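Local coordinates for elicitor protein Hrip2 (Magnaporthe oryzae, PDB 5FID), which acts as a protein elicitor of the rice blast fungus, probably secreted and perceived by plants so that defence responses are triggered, at residues 4-9 and 65-70; 31-36 and 55-60; 40-45 and 49-54; 99-104 and 124-129. The protein carries 1 engineered substitution. All coordinates share one frame; numbering follows the deposited sequence.

Contact 1 (4-9 and 65-70)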
loop_
_atom_site.group_PDB
_atom_site.type_symbol
_atom_site.label_atom_id
_atom_site.label_comp_id
_atom_site.label_asym_id
_atom_site.label_seq_id
_atom_site.Cartn_x
_atom_site.Cartn_y
_atom_site.Cartn_z
ATOM N N GLN A 4 12.799 -0.051 -14.111
ATOM C CA GLN A 4 11.593 0.584 -13.589
ATOM C C GLN A 4 11.751 2.100 -13.530
ATOM O O GLN A 4 12.816 2.607 -13.170
ATOM C CB GLN A 4 11.272 0.038 -12.203
ATOM C CG GLN A 4 10.988 -1.445 -12.201
ATOM C CD GLN A 4 10.841 -1.991 -10.806
ATOM O OE1 GLN A 4 9.727 -2.150 -10.306
ATOM N NE2 GLN A 4 11.970 -2.276 -10.158
ATOM N N GLN A 5 10.691 2.821 -13.882
ATOM C CA GLN A 5 10.762 4.273 -13.955
ATOM C C GLN A 5 9.716 4.944 -13.081
ATOM O O GLN A 5 8.611 4.423 -12.908
ATOM C CB GLN A 5 10.577 4.721 -15.403
ATOM C CG GLN A 5 11.492 3.988 -16.381
ATOM C CD GLN A 5 12.859 4.610 -16.475
ATOM O OE1 GLN A 5 12.989 5.785 -16.831
ATOM N NE2 GLN A 5 13.900 3.826 -16.165
ATOM N N ALA A 6 10.074 6.095 -12.526
ATOM C CA ALA A 6 9.087 6.987 -11.932
ATOM C C ALA A 6 8.888 8.082 -12.965
ATOM O O ALA A 6 9.855 8.694 -13.421
ATOM C CB ALA A 6 9.587 7.571 -10.611
ATOM N N ILE A 7 7.635 8.332 -13.327
ATOM C CA ILE A 7 7.328 9.195 -14.463
ATOM C C ILE A 7 6.287 10.232 -14.076
ATOM O O ILE A 7 5.312 9.917 -13.405
ATOM C CB ILE A 7 6.756 8.351 -15.619
ATOM C CG1 ILE A 7 7.754 7.280 -16.052
ATOM C CG2 ILE A 7 6.367 9.216 -16.804
ATOM C CD1 ILE A 7 7.109 6.195 -16.875
ATOM N N VAL A 8 6.495 11.476 -14.493
ATOM C CA VAL A 8 5.486 12.509 -14.302
ATOM C C VAL A 8 5.159 13.179 -15.630
ATOM O O VAL A 8 5.996 13.875 -16.205
ATOM C CB VAL A 8 5.935 13.581 -13.290
ATOM C CG1 VAL A 8 4.834 14.626 -13.107
ATOM C CG2 VAL A 8 6.257 12.944 -11.949
ATOM N N HIS A 9 3.942 12.962 -16.123
ATOM C CA HIS A 9 3.501 13.613 -17.362
ATOM C C HIS A 9 2.802 14.916 -17.022
ATOM O O HIS A 9 1.777 14.907 -16.340
ATOM C CB HIS A 9 2.491 12.758 -18.126
ATOM C CG HIS A 9 2.985 11.391 -18.493
ATOM N ND1 HIS A 9 4.017 11.185 -19.374
ATOM C CD2 HIS A 9 2.539 10.164 -18.122
ATOM C CE1 HIS A 9 4.208 9.877 -19.521
ATOM N NE2 HIS A 9 3.326 9.242 -18.778
ATOM N N ILE A 65 5.106 12.573 -5.108
ATOM C CA ILE A 65 4.904 11.180 -5.459
ATOM C C ILE A 65 6.003 10.424 -4.755
ATOM O O ILE A 65 7.186 10.678 -4.986
ATOM C CB ILE A 65 5.044 10.965 -6.976
ATOM C CG1 ILE A 65 3.937 11.738 -7.712
ATOM C CG2 ILE A 65 4.983 9.472 -7.308
ATOM C CD1 ILE A 65 4.396 12.382 -8.979
ATOM N N GLY A 66 5.630 9.507 -3.872
ATOM C CA GLY A 66 6.637 8.743 -3.161
ATOM C C GLY A 66 6.656 7.328 -3.688
ATOM O O GLY A 66 5.605 6.765 -3.970
ATOM N N TYR A 67 7.840 6.747 -3.830
ATOM C CA TYR A 67 7.921 5.342 -4.199
ATOM C C TYR A 67 9.055 4.646 -3.463
ATOM O O TYR A 67 10.026 5.279 -3.070
ATOM C CB TYR A 67 8.088 5.182 -5.714
ATOM C CG TYR A 67 9.425 5.635 -6.257
ATOM C CD1 TYR A 67 9.598 6.926 -6.743
ATOM C CD2 TYR A 67 10.509 4.769 -6.304
ATOM C CE1 TYR A 67 10.822 7.344 -7.262
ATOM C CE2 TYR A 67 11.729 5.177 -6.803
ATOM C CZ TYR A 67 11.883 6.460 -7.286
ATOM O OH TYR A 67 13.108 6.854 -7.790
ATOM N N SER A 68 8.919 3.338 -3.278
ATOM C CA SER A 68 10.003 2.518 -2.744
ATOM C C SER A 68 9.732 1.076 -3.161
ATOM O O SER A 68 8.674 0.782 -3.707
ATOM C CB SER A 68 10.082 2.650 -1.224
ATOM O OG SER A 68 9.015 1.957 -0.596
ATOM N N PHE A 69 10.675 0.168 -2.941
ATOM C CA PHE A 69 10.379 -1.225 -3.259
ATOM C C PHE A 69 11.087 -2.220 -2.350
ATOM O O PHE A 69 12.124 -1.911 -1.760
ATOM C CB PHE A 69 10.566 -1.544 -4.755
ATOM C CG PHE A 69 11.966 -1.363 -5.263
ATOM C CD1 PHE A 69 12.488 -0.093 -5.487
ATOM C CD2 PHE A 69 12.745 -2.472 -5.571
ATOM C CE1 PHE A 69 13.785 0.064 -5.976
ATOM C CE2 PHE A 69 14.032 -2.326 -6.063
ATOM C CZ PHE A 69 14.557 -1.052 -6.266
ATOM N N SER A 70 10.494 -3.401 -2.217
ATOM C CA SER A 70 11.013 -4.407 -1.302
ATOM C C SER A 70 11.158 -5.743 -2.021
ATOM O O SER A 70 10.680 -5.910 -3.142
ATOM C CB SER A 70 10.106 -4.542 -0.065
ATOM O OG SER A 70 8.914 -5.287 -0.323
#

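Contact 2 (31-36 and 55-60)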
loop_
_atom_site.group_PDB
_atom_site.type_symbol
_atom_site.label_atom_id
_atom_site.label_comp_id
_atom_site.label_asym_id
_atom_site.label_seq_id
_atom_site.Cartn_x
_atom_site.Cartn_y
_atom_site.Cartn_z
ATOM N N LEU A 31 16.858 19.428 -11.036
ATOM C CA LEU A 31 15.676 20.275 -10.944
ATOM C C LEU A 31 15.129 20.374 -12.361
ATOM O O LEU A 31 15.763 20.961 -13.238
ATOM C CB LEU A 31 16.048 21.662 -10.413
ATOM C CG LEU A 31 14.920 22.682 -10.233
ATOM C CD1 LEU A 31 13.700 22.047 -9.562
ATOM C CD2 LEU A 31 15.402 23.875 -9.416
ATOM N N THR A 32 13.962 19.782 -12.589
ATOM C CA THR A 32 13.465 19.589 -13.951
ATOM C C THR A 32 12.313 20.523 -14.293
ATOM O O THR A 32 11.287 20.543 -13.618
ATOM C CB THR A 32 13.037 18.125 -14.193
ATOM O OG1 THR A 32 14.136 17.255 -13.882
ATOM C CG2 THR A 32 12.636 17.922 -15.654
ATOM N N THR A 33 12.481 21.293 -15.356
ATOM C CA THR A 33 11.410 22.163 -15.813
ATOM C C THR A 33 10.611 21.448 -16.889
ATOM O O THR A 33 11.165 21.039 -17.920
ATOM C CB THR A 33 11.947 23.463 -16.424
ATOM O OG1 THR A 33 12.793 24.139 -15.478
ATOM C CG2 THR A 33 10.779 24.362 -16.796
ATOM N N LEU A 34 9.306 21.305 -16.663
ATOM C CA LEU A 34 8.429 20.686 -17.646
ATOM C C LEU A 34 7.490 21.730 -18.231
ATOM O O LEU A 34 6.573 22.208 -17.545
ATOM C CB LEU A 34 7.585 19.568 -17.012
ATOM C CG LEU A 34 8.266 18.346 -16.400
ATOM C CD1 LEU A 34 7.204 17.357 -15.900
ATOM C CD2 LEU A 34 9.154 17.692 -17.441
ATOM N N GLN A 35 7.702 22.082 -19.496
ATOM C CA GLN A 35 6.728 22.904 -20.198
ATOM C C GLN A 35 5.437 22.120 -20.238
ATOM O O GLN A 35 5.449 20.891 -20.110
ATOM C CB GLN A 35 7.176 23.199 -21.634
ATOM C CG GLN A 35 8.577 23.761 -21.747
ATOM C CD GLN A 35 8.721 25.099 -21.056
ATOM O OE1 GLN A 35 7.982 26.046 -21.350
ATOM N NE2 GLN A 35 9.678 25.191 -20.127
ATOM N N ALA A 36 4.325 22.827 -20.400
ATOM C CA ALA A 36 3.052 22.179 -20.675
ATOM C C ALA A 36 3.277 21.079 -21.712
ATOM O O ALA A 36 3.784 21.346 -22.792
ATOM C CB ALA A 36 2.058 23.206 -21.205
ATOM N N LYS A 55 4.404 24.279 -9.093
ATOM C CA LYS A 55 4.343 25.242 -10.186
ATOM C C LYS A 55 5.397 26.339 -10.041
ATOM O O LYS A 55 5.434 27.277 -10.838
ATOM C CB LYS A 55 2.950 25.862 -10.282
ATOM C CG LYS A 55 1.883 24.909 -10.777
ATOM C CD LYS A 55 0.541 25.621 -10.783
ATOM C CE LYS A 55 -0.566 24.668 -11.126
ATOM N NZ LYS A 55 -1.888 25.343 -11.028
ATOM N N THR A 56 6.241 26.233 -9.017
ATOM C CA THR A 56 7.373 27.155 -8.880
ATOM C C THR A 56 8.700 26.416 -8.868
ATOM O O THR A 56 8.791 25.269 -8.419
ATOM C CB THR A 56 7.275 28.072 -7.623
ATOM O OG1 THR A 56 7.178 27.269 -6.439
ATOM C CG2 THR A 56 6.065 28.974 -7.720
ATOM N N LYS A 57 9.732 27.086 -9.358
ATOM C CA LYS A 57 11.067 26.514 -9.383
ATOM C C LYS A 57 11.624 26.292 -7.982
ATOM O O LYS A 57 12.490 25.447 -7.777
ATOM C CB LYS A 57 12.009 27.409 -10.189
ATOM C CG LYS A 57 13.154 26.641 -10.800
ATOM C CD LYS A 57 13.942 27.482 -11.787
ATOM C CE LYS A 57 14.980 26.620 -12.499
ATOM N NZ LYS A 57 15.765 27.388 -13.509
ATOM N N THR A 58 11.120 27.043 -7.010
ATOM C CA THR A 58 11.550 26.853 -5.634
ATOM C C THR A 58 10.843 25.677 -4.958
ATOM O O THR A 58 11.133 25.371 -3.802
ATOM C CB THR A 58 11.347 28.120 -4.792
ATOM O OG1 THR A 58 9.983 28.541 -4.898
ATOM C CG2 THR A 58 12.253 29.233 -5.293
ATOM N N LEU A 59 9.912 25.045 -5.677
ATOM C CA LEU A 59 9.201 23.853 -5.195
ATOM C C LEU A 59 8.378 24.140 -3.935
ATOM O O LEU A 59 8.269 23.297 -3.032
ATOM C CB LEU A 59 10.173 22.685 -4.961
ATOM C CG LEU A 59 11.021 22.246 -6.157
ATOM C CD1 LEU A 59 11.986 21.133 -5.767
ATOM C CD2 LEU A 59 10.125 21.783 -7.283
ATOM N N THR A 60 7.788 25.332 -3.880
ATOM C CA THR A 60 7.016 25.745 -2.709
ATOM C C THR A 60 5.667 25.033 -2.667
ATOM O O THR A 60 4.987 24.919 -3.688
ATOM C CB THR A 60 6.796 27.264 -2.687
ATOM O OG1 THR A 60 8.064 27.915 -2.543
ATOM C CG2 THR A 60 5.912 27.657 -1.524
HETATM O O HOH W 1 13.440 26.746 -15.722
#

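Contact 3 (40-45 and 49-54)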
loop_
_atom_site.group_PDB
_atom_site.type_symbol
_atom_site.label_atom_id
_atom_site.label_comp_id
_atom_site.label_asym_id
_atom_site.label_seq_id
_atom_site.Cartn_x
_atom_site.Cartn_y
_atom_site.Cartn_z
ATOM N N PHE A 40 8.626 14.181 -17.152
ATOM C CA PHE A 40 9.798 13.876 -16.345
ATOM C C PHE A 40 9.905 12.364 -16.187
ATOM O O PHE A 40 8.897 11.673 -16.045
ATOM C CB PHE A 40 9.643 14.517 -14.961
ATOM C CG PHE A 40 10.562 13.937 -13.907
ATOM C CD1 PHE A 40 11.821 14.476 -13.694
ATOM C CD2 PHE A 40 10.154 12.872 -13.117
ATOM C CE1 PHE A 40 12.666 13.949 -12.712
ATOM C CE2 PHE A 40 10.991 12.345 -12.143
ATOM C CZ PHE A 40 12.246 12.889 -11.945
ATOM N N SER A 41 11.120 11.832 -16.181
ATOM C CA SER A 41 11.287 10.438 -15.785
ATOM C C SER A 41 12.639 10.193 -15.146
ATOM O O SER A 41 13.610 10.880 -15.455
ATOM C CB SER A 41 11.083 9.499 -16.974
ATOM O OG SER A 41 12.081 9.709 -17.949
ATOM N N GLU A 42 12.696 9.214 -14.251
ATOM C CA GLU A 42 13.975 8.776 -13.696
ATOM C C GLU A 42 13.934 7.275 -13.481
ATOM O O GLU A 42 12.866 6.705 -13.283
ATOM C CB GLU A 42 14.267 9.480 -12.364
ATOM C CG GLU A 42 13.352 9.066 -11.208
ATOM C CD GLU A 42 13.810 9.669 -9.886
ATOM O OE1 GLU A 42 14.691 10.566 -9.922
ATOM O OE2 GLU A 42 13.312 9.254 -8.809
ATOM N N ASP A 43 15.094 6.627 -13.544
ATOM C CA ASP A 43 15.173 5.234 -13.140
ATOM C C ASP A 43 14.826 5.120 -11.671
ATOM O O ASP A 43 15.173 6.006 -10.883
ATOM C CB ASP A 43 16.589 4.698 -13.314
ATOM C CG ASP A 43 17.013 4.626 -14.749
ATOM O OD1 ASP A 43 16.186 4.912 -15.643
ATOM O OD2 ASP A 43 18.184 4.257 -14.984
ATOM N N PHE A 44 14.169 4.023 -11.301
ATOM C CA PHE A 44 13.898 3.725 -9.899
ATOM C C PHE A 44 15.176 3.749 -9.082
ATOM O O PHE A 44 16.153 3.052 -9.400
ATOM C CB PHE A 44 13.280 2.334 -9.756
ATOM C CG PHE A 44 11.797 2.339 -9.531
ATOM C CD1 PHE A 44 10.999 3.340 -10.059
ATOM C CD2 PHE A 44 11.203 1.332 -8.784
ATOM C CE1 PHE A 44 9.627 3.329 -9.848
ATOM C CE2 PHE A 44 9.835 1.320 -8.562
ATOM C CZ PHE A 44 9.049 2.318 -9.098
ATOM N N ARG A 45 15.165 4.537 -8.014
ATOM C CA ARG A 45 16.293 4.583 -7.109
ATOM C C ARG A 45 16.117 3.463 -6.112
ATOM O O ARG A 45 15.013 3.235 -5.624
ATOM C CB ARG A 45 16.365 5.939 -6.414
ATOM C CG ARG A 45 16.655 7.069 -7.387
ATOM C CD ARG A 45 16.405 8.427 -6.770
ATOM N NE ARG A 45 16.583 9.473 -7.771
ATOM C CZ ARG A 45 17.755 10.003 -8.097
ATOM N NH1 ARG A 45 18.860 9.594 -7.494
ATOM N NH2 ARG A 45 17.815 10.944 -9.027
ATOM N N SER A 49 12.318 7.156 -3.272
ATOM C CA SER A 49 12.480 8.601 -3.383
ATOM C C SER A 49 11.179 9.348 -3.164
ATOM O O SER A 49 10.094 8.775 -3.266
ATOM C CB SER A 49 13.038 8.955 -4.760
ATOM O OG SER A 49 13.633 10.245 -4.749
ATOM N N THR A 50 11.315 10.634 -2.862
ATOM C CA THR A 50 10.202 11.566 -2.873
ATOM C C THR A 50 10.336 12.481 -4.085
ATOM O O THR A 50 11.336 13.191 -4.235
ATOM C CB THR A 50 10.195 12.425 -1.597
ATOM O OG1 THR A 50 9.953 11.578 -0.468
ATOM C CG2 THR A 50 9.109 13.487 -1.673
ATOM N N VAL A 51 9.338 12.466 -4.960
ATOM C CA VAL A 51 9.377 13.334 -6.136
ATOM C C VAL A 51 8.458 14.531 -5.903
ATOM O O VAL A 51 7.234 14.378 -5.883
ATOM C CB VAL A 51 8.944 12.575 -7.407
ATOM C CG1 VAL A 51 9.039 13.478 -8.620
ATOM C CG2 VAL A 51 9.831 11.359 -7.623
ATOM N N LYS A 52 9.041 15.716 -5.708
ATOM C CA LYS A 52 8.238 16.932 -5.525
ATOM C C LYS A 52 7.781 17.470 -6.869
ATOM O O LYS A 52 8.518 17.387 -7.849
ATOM C CB LYS A 52 9.041 18.018 -4.806
ATOM C CG LYS A 52 9.538 17.648 -3.426
ATOM C CD LYS A 52 10.281 18.831 -2.809
ATOM C CE LYS A 52 10.801 18.500 -1.402
ATOM N NZ LYS A 52 11.561 19.672 -0.848
ATOM N N VAL A 53 6.562 18.014 -6.906
ATOM C CA VAL A 53 5.957 18.546 -8.124
ATOM C C VAL A 53 5.277 19.857 -7.766
ATOM O O VAL A 53 4.398 19.897 -6.912
ATOM C CB VAL A 53 4.894 17.580 -8.696
ATOM C CG1 VAL A 53 4.353 18.108 -10.010
ATOM C CG2 VAL A 53 5.490 16.185 -8.892
ATOM N N SER A 54 5.682 20.939 -8.415
ATOM C CA SER A 54 5.214 22.254 -8.010
ATOM C C SER A 54 5.078 23.141 -9.235
ATOM O O SER A 54 5.550 22.782 -10.305
ATOM C CB SER A 54 6.200 22.843 -6.999
ATOM O OG SER A 54 5.935 24.197 -6.718
#

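Contact 4 (99-104 and 124-129)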
loop_
_atom_site.group_PDB
_atom_site.type_symbol
_atom_site.label_atom_id
_atom_site.label_comp_id
_atom_site.label_asym_id
_atom_site.label_seq_id
_atom_site.Cartn_x
_atom_site.Cartn_y
_atom_site.Cartn_z
ATOM N N ALA A 99 -1.228 -2.041 -14.863
ATOM C CA ALA A 99 -2.413 -2.863 -14.623
ATOM C C ALA A 99 -2.312 -3.756 -13.381
ATOM O O ALA A 99 -1.210 -4.126 -12.933
ATOM C CB ALA A 99 -2.712 -3.706 -15.845
ATOM N N GLY A 100 -3.470 -4.101 -12.820
ATOM C CA GLY A 100 -3.542 -5.150 -11.816
ATOM C C GLY A 100 -3.386 -4.728 -10.361
ATOM O O GLY A 100 -3.290 -5.589 -9.481
ATOM N N CYS A 101 -3.355 -3.423 -10.098
ATOM C CA CYS A 101 -3.151 -2.923 -8.736
ATOM C C CYS A 101 -3.948 -1.648 -8.496
ATOM O O CYS A 101 -4.286 -0.945 -9.447
ATOM C CB CYS A 101 -1.666 -2.653 -8.482
ATOM S SG CYS A 101 -0.595 -4.098 -8.671
ATOM N N GLN A 102 -4.229 -1.339 -7.233
ATOM C CA GLN A 102 -4.973 -0.126 -6.894
ATOM C C GLN A 102 -4.212 1.135 -7.331
ATOM O O GLN A 102 -2.996 1.239 -7.129
ATOM C CB GLN A 102 -5.300 -0.079 -5.392
ATOM C CG GLN A 102 -6.398 0.927 -5.028
ATOM C CD GLN A 102 -7.226 0.515 -3.814
ATOM O OE1 GLN A 102 -7.172 -0.631 -3.361
ATOM N NE2 GLN A 102 -8.005 1.456 -3.281
ATOM N N ASP A 103 -4.936 2.066 -7.954
ATOM C CA ASP A 103 -4.365 3.300 -8.496
ATOM C C ASP A 103 -4.887 4.502 -7.722
ATOM O O ASP A 103 -5.764 4.379 -6.864
ATOM C CB ASP A 103 -4.788 3.499 -9.967
ATOM C CG ASP A 103 -4.118 2.524 -10.923
ATOM O OD1 ASP A 103 -3.452 1.582 -10.456
ATOM O OD2 ASP A 103 -4.280 2.684 -12.157
ATOM N N PHE A 104 -4.355 5.670 -8.059
ATOM C CA PHE A 104 -4.971 6.932 -7.683
ATOM C C PHE A 104 -5.595 7.513 -8.940
ATOM O O PHE A 104 -4.924 7.648 -9.974
ATOM C CB PHE A 104 -3.921 7.926 -7.187
ATOM C CG PHE A 104 -3.356 7.614 -5.829
ATOM C CD1 PHE A 104 -3.879 8.219 -4.691
ATOM C CD2 PHE A 104 -2.275 6.760 -5.689
ATOM C CE1 PHE A 104 -3.346 7.963 -3.436
ATOM C CE2 PHE A 104 -1.739 6.500 -4.431
ATOM C CZ PHE A 104 -2.278 7.103 -3.307
ATOM N N GLY A 124 0.661 -0.868 -2.660
ATOM C CA GLY A 124 1.675 -1.798 -3.133
ATOM C C GLY A 124 1.229 -2.582 -4.364
ATOM O O GLY A 124 0.032 -2.795 -4.589
ATOM N N CYS A 125 2.201 -3.026 -5.158
ATOM C CA CYS A 125 1.929 -3.737 -6.396
ATOM C C CYS A 125 3.134 -4.624 -6.712
ATOM O O CYS A 125 4.272 -4.207 -6.506
ATOM C CB CYS A 125 1.728 -2.708 -7.517
ATOM S SG CYS A 125 1.231 -3.343 -9.120
ATOM N N PRO A 126 2.891 -5.852 -7.212
ATOM C CA PRO A 126 3.981 -6.758 -7.596
ATOM C C PRO A 126 4.949 -6.144 -8.600
ATOM O O PRO A 126 4.525 -5.514 -9.576
ATOM C CB PRO A 126 3.245 -7.909 -8.271
ATOM C CG PRO A 126 1.922 -7.954 -7.572
ATOM C CD PRO A 126 1.573 -6.505 -7.301
ATOM N N LEU A 127 6.242 -6.346 -8.368
ATOM C CA LEU A 127 7.276 -5.824 -9.256
ATOM C C LEU A 127 7.332 -6.662 -10.531
ATOM O O LEU A 127 6.956 -7.841 -10.512
ATOM C CB LEU A 127 8.636 -5.873 -8.550
ATOM C CG LEU A 127 8.780 -5.026 -7.288
ATOM C CD1 LEU A 127 10.128 -5.264 -6.625
ATOM C CD2 LEU A 127 8.605 -3.551 -7.648
ATOM N N PRO A 128 7.799 -6.069 -11.647
ATOM C CA PRO A 128 8.206 -4.667 -11.795
ATOM C C PRO A 128 7.033 -3.760 -12.155
ATOM O O PRO A 128 6.050 -4.207 -12.758
ATOM C CB PRO A 128 9.187 -4.715 -12.966
ATOM C CG PRO A 128 8.691 -5.832 -13.814
ATOM C CD PRO A 128 8.120 -6.862 -12.847
ATOM N N ILE A 129 7.136 -2.495 -11.757
ATOM C CA ILE A 129 6.137 -1.493 -12.085
ATOM C C ILE A 129 6.855 -0.240 -12.546
ATOM O O ILE A 129 8.029 -0.045 -12.224
ATOM C CB ILE A 129 5.276 -1.129 -10.864
ATOM C CG1 ILE A 129 6.145 -0.564 -9.739
ATOM C CG2 ILE A 129 4.512 -2.344 -10.364
ATOM C CD1 ILE A 129 5.344 -0.049 -8.530
#

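Contact 1 (4-9 and 65-70)
Y67 and A6 meet where the two sheets of a β-sandwich close on each other, and the tyrosine can be followed outward atom by atom. Its CB points from strand 63-69 toward strand 5-10, and CG lies between the backbone N and the carbonyl carbon (chi1 69°), which lifts the ring across the interface. Y67 CD1 comes within 3.9 Å of A6 CB. Next along the ring, Y67 CE1 makes the nearest approach, 3.6 Å from A6 CB, before CZ draws off to 4.2 Å from that A6 CB. The methyl therefore lies oblique to the ring, along its CD1-CE1 flank. At the tip, OH is hydrogen-bonded to E42 OE2 and to R45 N, so two polar partners satisfy a buried hydroxyl, while the ring stacks with F44. Beside this pair, V8 CG2 touches I65 CD1 at 3.5 Å, branch end against branch end. No hydrogen bond joins the two segments, which touch through apolar groups alone; the tyrosine hydroxyl supplies a polar link between the sheets. V8 also packs on F40 of strand 39-43 and L135 of strand 131-135, whereas I65 reaches V131 and A133 and lies beside V53 of strand 49-54 in its own sheet.

Contact 2 (31-36 and 55-60)
L31 and K57 form a small surface contact at the rim of the six-stranded sheet, where the outermost strand 32-34 comes near the loop joining strands 49-54 and 63-69. Both methyls of the leucine take part, CD2 the more closely. With CG anti to the backbone N (chi1 -179°), L31 sends its methyls toward the loop, and L31 CD2 settles 3.7 Å from K57 O and 3.8 Å from K57 CG. The two side chains cross at a slant, the extended lysine running past the methyl, at a roughly constant distance from the strand, to end near T33. A looser apolar approach follows, L31 CD1 to L59 CD2 at 4.2 Å, and both leucines also lean on Q19 of strand 16-22, which lies between strands 32-34 and 49-54 in the sheet. At the lysine's far end the link is made by water: one molecule lies 2.7 Å from T33 OG1 and accepts a weak bond from K57 NZ at 3.3 Å.

The loop brings its own stiffening. A type I β-turn from T56 to L59 is closed by L59 N to T56 O at 3.0 Å, and L59, the last residue of the turn, has a left-handed backbone conformation. T60 N then donates to T56 OG1, and the hydroxyls of T58 and T60 are hydrogen-bonded at 3.1 Å between their OG1 atoms. No direct hydrogen bond crosses between the segments. The arrangement illustrates a β-turn within the connection between two neighbouring antiparallel strands, resting its apolar parts against the edge strand of a β-sandwich sheet.

Contact 3 (40-45 and 49-54)
F40 and V51 face each other across a β-arch: strands 40-43 and 49-54 run antiparallel (171°) yet belong to different sheets of the sandwich, their axes 10.8 Å apart, so side chains rather than backbones span the gap. F40 holds CG anti to the backbone N (chi1 162°), which swings the ring into the interior and brings F40 CE2 to 4.2 Å from V51 CG1. The valine methyl meets the ring obliquely, and V18 of strand 16-22 packs against both residues.

Nearer the connection between the strands the filling becomes polar. E42 has CG between the backbone N and the carbonyl carbon and is otherwise extended, a shape that carries the carboxylate across the arch until E42 OE2 lies 4.1 Å from S49 CB. R45, extended from CG to NE, lays its guanidinium edge against the same carboxylate in a salt bridge. The grip is side-on, NE and NH2 both on a single oxygen: R45 NE donates to E42 OE1 at 3.1 Å and R45 NH2 to E42 OE1 at 3.3 Å. The oxygen lies in the guanidinium plane, but the arginine comes to it from above the carboxylate plane, 47° out for NE, and both nitrogens use the same face. E42 OE2 is hydrogen-bonded to the hydroxyls of Y67 and S20, so OE1 takes two N-H groups of one arginine and OE2 two hydroxyl partners; such a setting would be expected to favour the charged form. S49 OG is hydrogen-bonded to S20 OG and is passed by R45 CD at 3.9 Å.

Contact 4 (99-104 and 124-129)
C101 and C125 are joined by a disulfide, and nearly everything tight in this contact lies within a few ångströms of it. The bond C101 SG to C125 SG measures 2.0 Å, with a torsion about it of 74°. The two halves reach the bridge differently: C101 SG lies beside its backbone N, anti to the carbonyl carbon (chi1 -59°), whereas C125 SG is anti to its backbone N. Next in line is the proline ring, whose P126 CD packs on C101 SG at 3.5 Å. C101 CB stands farther off, 4.2 Å from G124 O. The bridge is buried, with Y78 of strand 75-81 packed on both cysteines and K120 of the second subunit on C101.

Beyond the bridge the segments part quickly. No hydrogen bond links them; A99 turns from the other segment and is exposed, the end of Q102 leads away, and P128, preceded by a cis peptide bond, lies at the surface. The second subunit meets both parts, with backbone hydrogen bonds at G100, Q102 and G124, and its K120 also against P126. The covalent link fastens an irregular loop, between strands 93-96 and 104-106 of one sheet, to the outermost strand 123-126 of the other. The motif is a buried disulfide cross-link between the edges of the two sheets of a β-sandwich, set at the interface with the second subunit of the assembly.

From the N terminus, segment 4-9 opens the longest of these loops, which contact 1 closes at 65-70. Within it, contact 2 brings 55-60 back to 31-36, and within that again contact 3 folds 49-54 over 40-45, giving three nested closures and no crossing. Contact 4 follows in series. Contacts 1 and 3 lie side by side, centres 6 Å apart, and tie the two sheets across the interior. Contact 2 sits at one edge of the six-stranded sheet; contact 4, its centre 27 Å away, joins the other edge to the loop before edge strand 104-106 of the five-stranded sheet. A hydrogen bond from I129 N to Q4 OE1 joins contact 1 to contact 4.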